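Local coordinates for Iron(III) ABC transporter, periplasmic iron-compound-binding protein (Vibrio cholerae, PDB 3TEF) that probably binds iron-loaded catecholate siderophores in the periplasm and hands them to an ABC transporter for uptake into the cell, at residues A143-I148 / K183-S188; Q111-S116 / A263-K268; S180-K183 / S188-V191; A159-S164 / T170-N175. All coordinates share one frame; numbering follows the deposited sequence.

Interaction 1: A143-I148 / K183-S188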
loop_
_atom_site.group_PDB
_atom_site.type_symbol
_atom_site.label_atom_id
_atom_site.label_comp_id
_atom_site.label_asym_id
_atom_site.label_seq_id
_atom_site.Cartn_x
_atom_site.Cartn_y
_atom_site.Cartn_z
ATOM N N ALA A 143 1.336 3.259 17.976
ATOM C CA ALA A 143 2.452 3.269 18.915
ATOM C C ALA A 143 3.743 2.845 18.230
ATOM O O ALA A 143 4.820 3.366 18.533
ATOM C CB ALA A 143 2.158 2.377 20.122
ATOM N N GLN A 144 3.615 1.902 17.302
ATOM C CA GLN A 144 4.735 1.398 16.516
ATOM C C GLN A 144 5.304 2.479 15.590
ATOM O O GLN A 144 6.522 2.674 15.527
ATOM C CB GLN A 144 4.307 0.160 15.718
ATOM C CG GLN A 144 3.975 -1.069 16.581
ATOM C CD GLN A 144 3.305 -2.195 15.800
ATOM O OE1 GLN A 144 2.445 -1.957 14.948
ATOM N NE2 GLN A 144 3.707 -3.433 16.084
ATOM N N PHE A 145 4.423 3.171 14.873
ATOM C CA PHE A 145 4.827 4.317 14.069
ATOM C C PHE A 145 5.560 5.346 14.915
ATOM O O PHE A 145 6.617 5.842 14.528
ATOM C CB PHE A 145 3.619 4.987 13.415
ATOM C CG PHE A 145 3.248 4.403 12.071
ATOM C CD1 PHE A 145 3.928 4.786 10.921
ATOM C CD2 PHE A 145 2.221 3.483 11.963
ATOM C CE1 PHE A 145 3.586 4.249 9.678
ATOM C CE2 PHE A 145 1.873 2.946 10.732
ATOM C CZ PHE A 145 2.557 3.325 9.587
ATOM N N LYS A 146 4.980 5.679 16.065
ATOM C CA LYS A 146 5.524 6.742 16.902
ATOM C C LYS A 146 6.923 6.380 17.392
ATOM O O LYS A 146 7.821 7.229 17.424
ATOM C CB LYS A 146 4.598 7.018 18.090
ATOM C CG LYS A 146 3.229 7.563 17.710
ATOM C CD LYS A 146 3.324 8.930 17.058
ATOM C CE LYS A 146 1.945 9.457 16.629
ATOM N NZ LYS A 146 0.975 9.551 17.765
ATOM N N SER A 147 7.106 5.120 17.770
ATOM C CA SER A 147 8.393 4.667 18.283
ATOM C C SER A 147 9.480 4.725 17.205
ATOM O O SER A 147 10.581 5.217 17.450
ATOM C CB SER A 147 8.281 3.257 18.866
ATOM O OG SER A 147 7.953 2.317 17.858
ATOM N N ILE A 148 9.160 4.243 16.006
ATOM C CA ILE A 148 10.109 4.284 14.898
ATOM C C ILE A 148 10.497 5.711 14.546
ATOM O O ILE A 148 11.673 6.015 14.339
ATOM C CB ILE A 148 9.521 3.631 13.631
ATOM C CG1 ILE A 148 9.300 2.137 13.860
ATOM C CG2 ILE A 148 10.431 3.893 12.440
ATOM C CD1 ILE A 148 8.351 1.499 12.863
ATOM N N LYS A 183 7.260 10.932 6.271
ATOM C CA LYS A 183 6.267 11.629 7.082
ATOM C C LYS A 183 5.864 10.867 8.344
ATOM O O LYS A 183 5.498 11.473 9.355
ATOM C CB LYS A 183 5.029 11.972 6.249
ATOM C CG LYS A 183 5.326 12.847 5.042
ATOM C CD LYS A 183 4.063 13.458 4.448
ATOM C CE LYS A 183 4.401 14.289 3.215
ATOM N NZ LYS A 183 3.208 15.002 2.674
ATOM N N ASP A 184 5.927 9.545 8.284
ATOM C CA ASP A 184 5.473 8.715 9.399
ATOM C C ASP A 184 6.596 8.019 10.129
ATOM O O ASP A 184 6.556 7.910 11.340
ATOM C CB ASP A 184 4.457 7.680 8.921
ATOM C CG ASP A 184 3.266 8.315 8.246
ATOM O OD1 ASP A 184 2.753 9.329 8.764
ATOM O OD2 ASP A 184 2.847 7.814 7.185
ATOM N N PHE A 185 7.591 7.541 9.394
ATOM C CA PHE A 185 8.661 6.764 9.996
ATOM C C PHE A 185 9.858 7.631 10.380
ATOM O O PHE A 185 10.790 7.160 11.038
ATOM C CB PHE A 185 9.075 5.637 9.054
ATOM C CG PHE A 185 8.070 4.519 8.971
ATOM C CD1 PHE A 185 7.595 3.907 10.121
ATOM C CD2 PHE A 185 7.587 4.089 7.743
ATOM C CE1 PHE A 185 6.675 2.871 10.054
ATOM C CE2 PHE A 185 6.657 3.049 7.665
ATOM C CZ PHE A 185 6.206 2.434 8.816
ATOM N N GLY A 186 9.836 8.885 9.937
ATOM C CA GLY A 186 10.767 9.888 10.426
ATOM C C GLY A 186 12.123 10.006 9.757
ATOM O O GLY A 186 13.026 10.647 10.301
ATOM N N PHE A 187 12.290 9.403 8.585
ATOM C CA PHE A 187 13.517 9.605 7.826
ATOM C C PHE A 187 13.458 10.960 7.136
ATOM O O PHE A 187 12.380 11.501 6.899
ATOM C CB PHE A 187 13.679 8.524 6.755
ATOM C CG PHE A 187 14.074 7.182 7.288
ATOM C CD1 PHE A 187 15.383 6.920 7.652
ATOM C CD2 PHE A 187 13.140 6.160 7.382
ATOM C CE1 PHE A 187 15.747 5.684 8.127
ATOM C CE2 PHE A 187 13.499 4.907 7.855
ATOM C CZ PHE A 187 14.804 4.665 8.224
ATOM N N SER A 188 14.620 11.509 6.800
ATOM C CA SER A 188 14.658 12.658 5.905
ATOM C C SER A 188 15.089 12.158 4.526
ATOM O O SER A 188 15.682 11.084 4.409
ATOM C CB SER A 188 15.618 13.734 6.431
ATOM O OG SER A 188 16.947 13.245 6.488
#
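Phe145 and Phe185 lie with their rings nearly parallel, the planes 13° apart and the centroids 4.7 Å from each other, but slid so far that they barely overlap. One corner makes the contact: CE1 of Phe145 sits over a face of the Phe185 ring, 3.3 Å from Phe185 CZ. Phe185 reaches this position because its CG stands anti to the carbonyl carbon (chi1 -73°), which swings the ring from the end of helix 180-184 toward helix 131-154. Ile148, one turn after Phe145, puts its CD1 3.5 Å from Phe185 CE1 while its CG2 comes within 3.6 Å of Phe185 O, and the two side chains run alongside each other in the same direction. In this bilobal binding-protein fold, helix 131-154 is the long helix that spans the two lobes, and the short helix 180-184 and the turn after it pack against its middle. Gly186, with positive phi, turns the chain away from the helix toward strand 188-189. Asp184 meets the long helix through carbon alone, its CB 3.6 Å from Phe145 CD1, with the carboxylate plane turned 84° from the ring. The carboxylate itself points to the start of helix 113-128, where OD2 accepts a hydrogen bond from Trp114 N; the indole of Trp114 in turn stacks on Phe145.

Interaction 2: Q111-S116 / A263-K268; sequences QGYWES and AISGVK
With CG anti to the backbone N (chi1 177°), Tyr113 sends its ring from the first turn of helix 113-128 toward the turn before helix 267-279, and OH arrives beside the backbone of Ser265. Ser265 has OG anti to its own carbonyl carbon (chi1 -67°), which leaves the hydroxyl beside the ring, with Ser265 OG 3.8 Å from Tyr113 CE1. The closest approach is 3.2 Å, from Tyr113 OH to Ser265 CA. Tyr113 OH also lies 3.3 Å from Ser265 N, and a water joins the two more plainly: it is 2.9 Å from Tyr113 OH and accepts from Ser265 N at 3.2 Å. The backbone that Tyr113 touches is a type II beta turn from Ala263 to Gly266, closed by Gly266 N donating to Ala263 O at 3.0 Å. Ser265 has positive phi (68°) at its third position. Gly266 occupies the N-cap position of helix 267-279, and Gly112 that of helix 113-128, so the contact joins the beginnings of two helices. It lies deep in the protein, the centre of the contact being about 6 Å from the centre of the chain. Both hydroxyls have partners beyond the turn: Tyr113 OH is hydrogen-bonded to Thr270 OG1 in the first turn of helix 267-279, and Ser265 OG reaches from the turn back to Thr117 OG1 in helix 113-128. Ser265 O accepts from Trp121 NE1, a further turn along helix 113-128.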
loop_
_atom_site.group_PDB
_atom_site.type_symbol
_atom_site.label_atom_id
_atom_site.label_comp_id
_atom_site.label_asym_id
_atom_site.label_seq_id
_atom_site.Cartn_x
_atom_site.Cartn_y
_atom_site.Cartn_z
ATOM N N GLN A 111 -1.513 14.211 2.863
ATOM C CA GLN A 111 -1.710 14.134 4.316
ATOM C C GLN A 111 -0.792 13.100 4.970
ATOM O O GLN A 111 -0.553 13.139 6.179
ATOM C CB GLN A 111 -3.178 13.889 4.678
ATOM C CG GLN A 111 -3.833 12.763 3.926
ATOM C CD GLN A 111 -5.319 12.663 4.226
ATOM O OE1 GLN A 111 -6.150 12.638 3.312
ATOM N NE2 GLN A 111 -5.661 12.611 5.510
ATOM N N GLY A 112 -0.262 12.188 4.162
ATOM C CA GLY A 112 0.674 11.193 4.658
ATOM C C GLY A 112 0.042 9.821 4.779
ATOM O O GLY A 112 -1.145 9.691 5.085
ATOM N N TYR A 113 0.854 8.793 4.555
ATOM C CA TYR A 113 0.360 7.417 4.575
ATOM C C TYR A 113 -0.423 7.046 5.843
ATOM O O TYR A 113 -1.551 6.551 5.762
ATOM C CB TYR A 113 1.507 6.422 4.381
ATOM C CG TYR A 113 1.026 4.992 4.466
ATOM C CD1 TYR A 113 0.463 4.365 3.352
ATOM C CD2 TYR A 113 1.115 4.274 5.660
ATOM C CE1 TYR A 113 0.005 3.065 3.421
ATOM C CE2 TYR A 113 0.660 2.962 5.742
ATOM C CZ TYR A 113 0.106 2.370 4.615
ATOM O OH TYR A 113 -0.367 1.092 4.665
ATOM N N TRP A 114 0.164 7.265 7.014
ATOM C CA TRP A 114 -0.476 6.769 8.237
ATOM C C TRP A 114 -1.736 7.544 8.636
ATOM O O TRP A 114 -2.757 6.942 8.983
ATOM C CB TRP A 114 0.531 6.635 9.396
ATOM C CG TRP A 114 -0.061 6.127 10.697
ATOM C CD1 TRP A 114 0.116 6.677 11.944
ATOM C CD2 TRP A 114 -0.922 4.992 10.884
ATOM N NE1 TRP A 114 -0.581 5.960 12.880
ATOM C CE2 TRP A 114 -1.226 4.914 12.260
ATOM C CE3 TRP A 114 -1.467 4.026 10.021
ATOM C CZ2 TRP A 114 -2.042 3.915 12.803
ATOM C CZ3 TRP A 114 -2.286 3.033 10.556
ATOM C CH2 TRP A 114 -2.568 2.989 11.937
ATOM N N GLU A 115 -1.692 8.872 8.554
ATOM C CA GLU A 115 -2.891 9.653 8.852
ATOM C C GLU A 115 -4.030 9.263 7.916
ATOM O O GLU A 115 -5.160 9.080 8.356
ATOM C CB GLU A 115 -2.620 11.161 8.776
ATOM C CG GLU A 115 -1.529 11.656 9.718
ATOM C CD GLU A 115 -1.978 11.731 11.166
ATOM O OE1 GLU A 115 -3.055 11.180 11.487
ATOM O OE2 GLU A 115 -1.252 12.348 11.983
ATOM N N SER A 116 -3.734 9.104 6.629
ATOM C CA SER A 116 -4.786 8.745 5.687
ATOM C C SER A 116 -5.243 7.297 5.836
ATOM O O SER A 116 -6.431 7.011 5.725
ATOM C CB SER A 116 -4.398 9.069 4.230
ATOM O OG SER A 116 -3.295 8.296 3.801
ATOM N N ALA A 263 -0.535 -3.804 -1.622
ATOM C CA ALA A 263 -1.651 -3.905 -0.690
ATOM C C ALA A 263 -1.787 -2.607 0.080
ATOM O O ALA A 263 -1.722 -2.569 1.313
ATOM C CB ALA A 263 -1.434 -5.084 0.275
ATOM N N ILE A 264 -1.987 -1.535 -0.671
ATOM C CA ILE A 264 -1.974 -0.191 -0.102
ATOM C C ILE A 264 -2.988 -0.022 1.027
ATOM O O ILE A 264 -4.181 -0.277 0.861
ATOM C CB ILE A 264 -2.238 0.833 -1.205
ATOM C CG1 ILE A 264 -1.092 0.809 -2.225
ATOM C CG2 ILE A 264 -2.443 2.219 -0.606
ATOM C CD1 ILE A 264 -1.433 1.503 -3.545
ATOM N N SER A 265 -2.490 0.418 2.179
ATOM C CA SER A 265 -3.308 0.671 3.357
ATOM C C SER A 265 -3.916 -0.590 3.988
ATOM O O SER A 265 -4.804 -0.501 4.832
ATOM C CB SER A 265 -4.381 1.734 3.078
ATOM O OG SER A 265 -3.783 3.007 2.840
ATOM N N GLY A 266 -3.414 -1.765 3.612
ATOM C CA GLY A 266 -3.886 -2.978 4.244
ATOM C C GLY A 266 -3.527 -2.989 5.718
ATOM O O GLY A 266 -2.597 -2.299 6.145
ATOM N N VAL A 267 -4.263 -3.771 6.498
ATOM C CA VAL A 267 -3.893 -3.991 7.901
ATOM C C VAL A 267 -2.599 -4.811 8.025
ATOM O O VAL A 267 -1.617 -4.355 8.632
ATOM C CB VAL A 267 -5.060 -4.605 8.697
ATOM C CG1 VAL A 267 -4.612 -5.056 10.096
ATOM C CG2 VAL A 267 -6.232 -3.609 8.763
ATOM N N LYS A 268 -2.579 -5.995 7.421
ATOM C CA LYS A 268 -1.380 -6.831 7.452
ATOM C C LYS A 268 -0.239 -6.112 6.748
ATOM O O LYS A 268 0.913 -6.192 7.170
ATOM C CB LYS A 268 -1.623 -8.182 6.775
ATOM C CG LYS A 268 -2.786 -8.973 7.347
ATOM C CD LYS A 268 -2.625 -9.204 8.821
ATOM C CE LYS A 268 -3.676 -10.173 9.342
ATOM N NZ LYS A 268 -3.273 -10.748 10.659
HETATM O O HOH W 1 0.672 -0.007 2.174
#

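Interaction 3: S180-K183 / S188-V191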
loop_
_atom_site.group_PDB
_atom_site.type_symbol
_atom_site.label_atom_id
_atom_site.label_comp_id
_atom_site.label_asym_id
_atom_site.label_seq_id
_atom_site.Cartn_x
_atom_site.Cartn_y
_atom_site.Cartn_z
ATOM N N SER A 180 5.109 7.411 3.698
ATOM C CA SER A 180 5.289 6.805 5.022
ATOM C C SER A 180 6.732 6.880 5.516
ATOM O O SER A 180 6.985 7.161 6.695
ATOM C CB SER A 180 4.855 5.345 4.977
ATOM O OG SER A 180 5.571 4.688 3.951
ATOM N N VAL A 181 7.672 6.620 4.614
ATOM C CA VAL A 181 9.090 6.600 4.948
ATOM C C VAL A 181 9.526 7.899 5.630
ATOM O O VAL A 181 10.293 7.875 6.596
ATOM C CB VAL A 181 9.961 6.378 3.696
ATOM C CG1 VAL A 181 11.439 6.493 4.042
ATOM C CG2 VAL A 181 9.673 4.995 3.079
ATOM N N TYR A 182 9.023 9.017 5.122
ATOM C CA TYR A 182 9.493 10.334 5.542
ATOM C C TYR A 182 8.557 10.997 6.545
ATOM O O TYR A 182 9.004 11.552 7.552
ATOM C CB TYR A 182 9.701 11.215 4.303
ATOM C CG TYR A 182 10.650 10.545 3.342
ATOM C CD1 TYR A 182 11.997 10.451 3.646
ATOM C CD2 TYR A 182 10.195 9.939 2.171
ATOM C CE1 TYR A 182 12.878 9.812 2.814
ATOM C CE2 TYR A 182 11.082 9.282 1.323
ATOM C CZ TYR A 182 12.421 9.227 1.653
ATOM O OH TYR A 182 13.331 8.593 0.835
ATOM N N LYS A 183 7.260 10.932 6.271
ATOM C CA LYS A 183 6.267 11.629 7.082
ATOM C C LYS A 183 5.864 10.867 8.344
ATOM O O LYS A 183 5.498 11.473 9.355
ATOM C CB LYS A 183 5.029 11.972 6.249
ATOM C CG LYS A 183 5.326 12.847 5.042
ATOM C CD LYS A 183 4.063 13.458 4.448
ATOM C CE LYS A 183 4.401 14.289 3.215
ATOM N NZ LYS A 183 3.208 15.002 2.674
ATOM N N SER A 188 14.620 11.509 6.800
ATOM C CA SER A 188 14.658 12.658 5.905
ATOM C C SER A 188 15.089 12.158 4.526
ATOM O O SER A 188 15.682 11.084 4.409
ATOM C CB SER A 188 15.618 13.734 6.431
ATOM O OG SER A 188 16.947 13.245 6.488
ATOM N N GLU A 189 14.778 12.918 3.483
ATOM C CA GLU A 189 15.161 12.523 2.131
ATOM C C GLU A 189 16.651 12.755 1.902
ATOM O O GLU A 189 17.160 13.845 2.173
ATOM C CB GLU A 189 14.368 13.310 1.094
ATOM C CG GLU A 189 12.855 13.183 1.169
ATOM C CD GLU A 189 12.180 14.046 0.111
ATOM O OE1 GLU A 189 12.867 14.906 -0.463
ATOM O OE2 GLU A 189 10.979 13.875 -0.162
ATOM N N THR A 190 17.352 11.741 1.400
ATOM C CA THR A 190 18.746 11.917 1.009
ATOM C C THR A 190 18.812 13.074 0.032
ATOM O O THR A 190 19.534 14.042 0.249
ATOM C CB THR A 190 19.339 10.669 0.330
ATOM O OG1 THR A 190 19.238 9.543 1.205
ATOM C CG2 THR A 190 20.805 10.896 -0.008
ATOM N N VAL A 191 18.049 12.976 -1.049
ATOM C CA VAL A 191 17.895 14.111 -1.949
ATOM C C VAL A 191 16.428 14.471 -2.127
ATOM O O VAL A 191 15.609 13.630 -2.495
ATOM C CB VAL A 191 18.594 13.906 -3.325
ATOM C CG1 VAL A 191 18.997 12.460 -3.536
ATOM C CG2 VAL A 191 17.719 14.445 -4.477
#
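Tyr182 leaves helix 180-184 with its CB directed at the segment 188-191, and its CG, anti to the carbonyl carbon (chi1 -56°), carries the ring against the backbone there. Tyr182 CG is 4.1 Å from Glu189 CG. Next along one edge, Tyr182 CD1 packs on the peptide link between Ser188 and Glu189, 3.6 Å from Ser188 C. Tyr182 CE1 then meets Ser188 O at the ring edge, near its plane, at 3.5 Å, and lies almost as close to Glu189 CA. Over the face, the methylene CG of Glu189 makes a CH-pi contact, 14° off the ring normal and 3.8 Å from Tyr182 CE1. The opposite face is covered by CG1 of Val181, so aliphatic carbons sandwich the ring. Tyr182 CZ is 4.0 Å from Glu189 CG. Beyond it the hydroxyl OH bonds to Ala159 O in strand 158-165. The glutamate chain, extended past CG, crosses the ring at about a right angle and takes its carboxylate on to Ala174 N and Val193 N. This is a tight helix-to-strand connection in an alpha/beta lobe, where the aromatic side chain of a short helix packs on strand 188-189, parallel neighbour of strand 158-165.

Interaction 4: A159-S164 / T170-N175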
loop_
_atom_site.group_PDB
_atom_site.type_symbol
_atom_site.label_atom_id
_atom_site.label_comp_id
_atom_site.label_asym_id
_atom_site.label_seq_id
_atom_site.Cartn_x
_atom_site.Cartn_y
_atom_site.Cartn_z
ATOM N N ALA A 159 17.176 8.757 4.104
ATOM C CA ALA A 159 16.951 7.508 3.395
ATOM C C ALA A 159 16.614 7.816 1.953
ATOM O O ALA A 159 15.977 8.831 1.651
ATOM C CB ALA A 159 15.833 6.710 4.032
ATOM N N MET A 160 17.052 6.930 1.070
ATOM C CA MET A 160 16.694 7.013 -0.328
ATOM C C MET A 160 15.813 5.813 -0.612
ATOM O O MET A 160 16.152 4.688 -0.236
ATOM C CB MET A 160 17.946 6.960 -1.200
ATOM C CG MET A 160 17.664 7.042 -2.687
ATOM S SD MET A 160 19.160 6.949 -3.685
ATOM C CE MET A 160 19.937 8.510 -3.265
ATOM N N LEU A 161 14.669 6.058 -1.235
ATOM C CA LEU A 161 13.752 4.985 -1.593
ATOM C C LEU A 161 13.942 4.726 -3.078
ATOM O O LEU A 161 13.779 5.631 -3.880
ATOM C CB LEU A 161 12.307 5.406 -1.304
ATOM C CG LEU A 161 11.151 4.396 -1.405
ATOM C CD1 LEU A 161 10.943 3.877 -2.842
ATOM C CD2 LEU A 161 11.313 3.238 -0.438
ATOM N N VAL A 162 14.314 3.500 -3.425
ATOM C CA VAL A 162 14.558 3.142 -4.818
ATOM C C VAL A 162 13.665 1.985 -5.204
ATOM O O VAL A 162 13.607 0.982 -4.499
ATOM C CB VAL A 162 16.026 2.746 -5.060
ATOM C CG1 VAL A 162 16.245 2.354 -6.526
ATOM C CG2 VAL A 162 16.949 3.891 -4.686
ATOM N N MET A 163 12.978 2.121 -6.333
ATOM C CA MET A 163 12.217 1.005 -6.876
ATOM C C MET A 163 12.950 0.478 -8.094
ATOM O O MET A 163 13.529 1.249 -8.844
ATOM C CB MET A 163 10.810 1.451 -7.269
ATOM C CG MET A 163 9.990 0.327 -7.872
ATOM S SD MET A 163 8.263 0.775 -7.985
ATOM C CE MET A 163 7.568 -0.360 -6.814
ATOM N N SER A 164 12.945 -0.838 -8.267
ATOM C CA SER A 164 13.553 -1.470 -9.435
ATOM C C SER A 164 12.488 -2.239 -10.204
ATOM O O SER A 164 11.736 -3.023 -9.627
ATOM C CB SER A 164 14.691 -2.400 -9.020
ATOM O OG SER A 164 15.189 -3.153 -10.119
ATOM N N THR A 170 14.001 3.840 -10.119
ATOM C CA THR A 170 13.314 5.110 -9.902
ATOM C C THR A 170 13.359 5.460 -8.423
ATOM O O THR A 170 13.541 4.586 -7.571
ATOM C CB THR A 170 11.848 5.058 -10.373
ATOM O OG1 THR A 170 11.189 3.943 -9.766
ATOM C CG2 THR A 170 11.772 4.910 -11.898
ATOM N N THR A 171 13.229 6.750 -8.127
ATOM C CA THR A 171 13.232 7.201 -6.744
ATOM C C THR A 171 11.960 7.991 -6.426
ATOM O O THR A 171 11.343 8.596 -7.308
ATOM C CB THR A 171 14.504 8.006 -6.405
ATOM O OG1 THR A 171 14.585 8.203 -4.983
ATOM C CG2 THR A 171 14.508 9.358 -7.108
ATOM N N PHE A 172 11.567 7.953 -5.157
ATOM C CA PHE A 172 10.335 8.562 -4.685
ATOM C C PHE A 172 10.666 9.286 -3.391
ATOM O O PHE A 172 11.503 8.812 -2.624
ATOM C CB PHE A 172 9.310 7.473 -4.366
ATOM C CG PHE A 172 8.816 6.715 -5.567
ATOM C CD1 PHE A 172 7.574 6.995 -6.105
ATOM C CD2 PHE A 172 9.579 5.705 -6.141
ATOM C CE1 PHE A 172 7.102 6.300 -7.201
ATOM C CE2 PHE A 172 9.110 5.005 -7.249
ATOM C CZ PHE A 172 7.870 5.302 -7.774
ATOM N N GLY A 173 9.992 10.403 -3.134
ATOM C CA GLY A 173 10.243 11.175 -1.926
ATOM C C GLY A 173 9.049 11.287 -0.991
ATOM O O GLY A 173 8.128 10.464 -1.032
ATOM N N ALA A 174 9.052 12.332 -0.162
ATOM C CA ALA A 174 8.065 12.475 0.907
ATOM C C ALA A 174 6.633 12.668 0.414
ATOM O O ALA A 174 5.679 12.318 1.109
ATOM C CB ALA A 174 8.459 13.617 1.840
ATOM N N ASN A 175 6.483 13.244 -0.774
ATOM C CA ASN A 175 5.159 13.531 -1.304
ATOM C C ASN A 175 4.754 12.543 -2.385
ATOM O O ASN A 175 4.188 12.904 -3.415
ATOM C CB ASN A 175 5.097 14.974 -1.795
ATOM C CG ASN A 175 5.311 15.970 -0.662
ATOM O OD1 ASN A 175 4.692 15.858 0.396
ATOM N ND2 ASN A 175 6.207 16.928 -0.870
HETATM O O HOH W 2 14.055 8.860 -1.750
HETATM O O HOH W 3 11.477 1.501 -11.117
#
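Leu161 O is gripped by two donors from the facing strand. The shorter bond comes from the hydroxyl of Thr171, whose OG1 lies 2.9 Å away and is tilted 27° from the carbonyl plane; the other, from Phe172 N, is weak. The side-chain bond depends on chi1 of Thr171 (-169°), which places OG1 anti to the backbone N and turns it to the neighbouring strand. A water bridges the strands at this end, accepting from Leu161 N and donating to Phe172 O at 2.7 Å. The next pair, Val162 with Thr171, is non-hydrogen-bonded. Regular pairing follows at Met163 and Thr170, a hydrogen-bonded antiparallel pair: Met163 N donates to Thr170 O at 2.8 Å and Thr170 N returns a bond to Met163 O at 2.9 Å, the latter in the carbonyl plane. Leu161, Met163, Thr170 and Phe172 share one face of the sheet. There the Phe172 ring is met obliquely by Leu161 CD1, 4.0 Å from Phe172 CD2, and by Met163 CB, 3.9 Å from Phe172 CE2. The sulfur of Met163 adds a Met-aromatic contact, again oblique, while Thr170 OG1 packs against Met163 CB. On the other face Met160 CG approaches Thr171 OG1. The arrangement is a beta hairpin, strands 158-165 and 168-172, within the mixed sheet of one lobe, where strand 158-165 also pairs in parallel with strands 188-189 and 215-220.

How the interactions relate
Interactions 3 and 4 are the nearest pair, with centres about 8 Å apart, and both reach the mixed sheet of one lobe, where strands 188-189 and 158-165 are neighbours. Along the chain the hairpin of interaction 4 closes first, then interaction 3 opens on helix 180-184, which interaction 1 also uses; the centres of interactions 1 and 3 are about 10 Å apart. Interaction 1 ties that helix end to helix 131-154, which precedes the hairpin in sequence. Interaction 2 spans the greatest sequence separation and encloses the other three; its centre is about 13 Å from that of interaction 1, to which Trp114 connects it. Together they link the sheet of one lobe to the long interlobe helix and to the starts of helices 113-128 and 267-279.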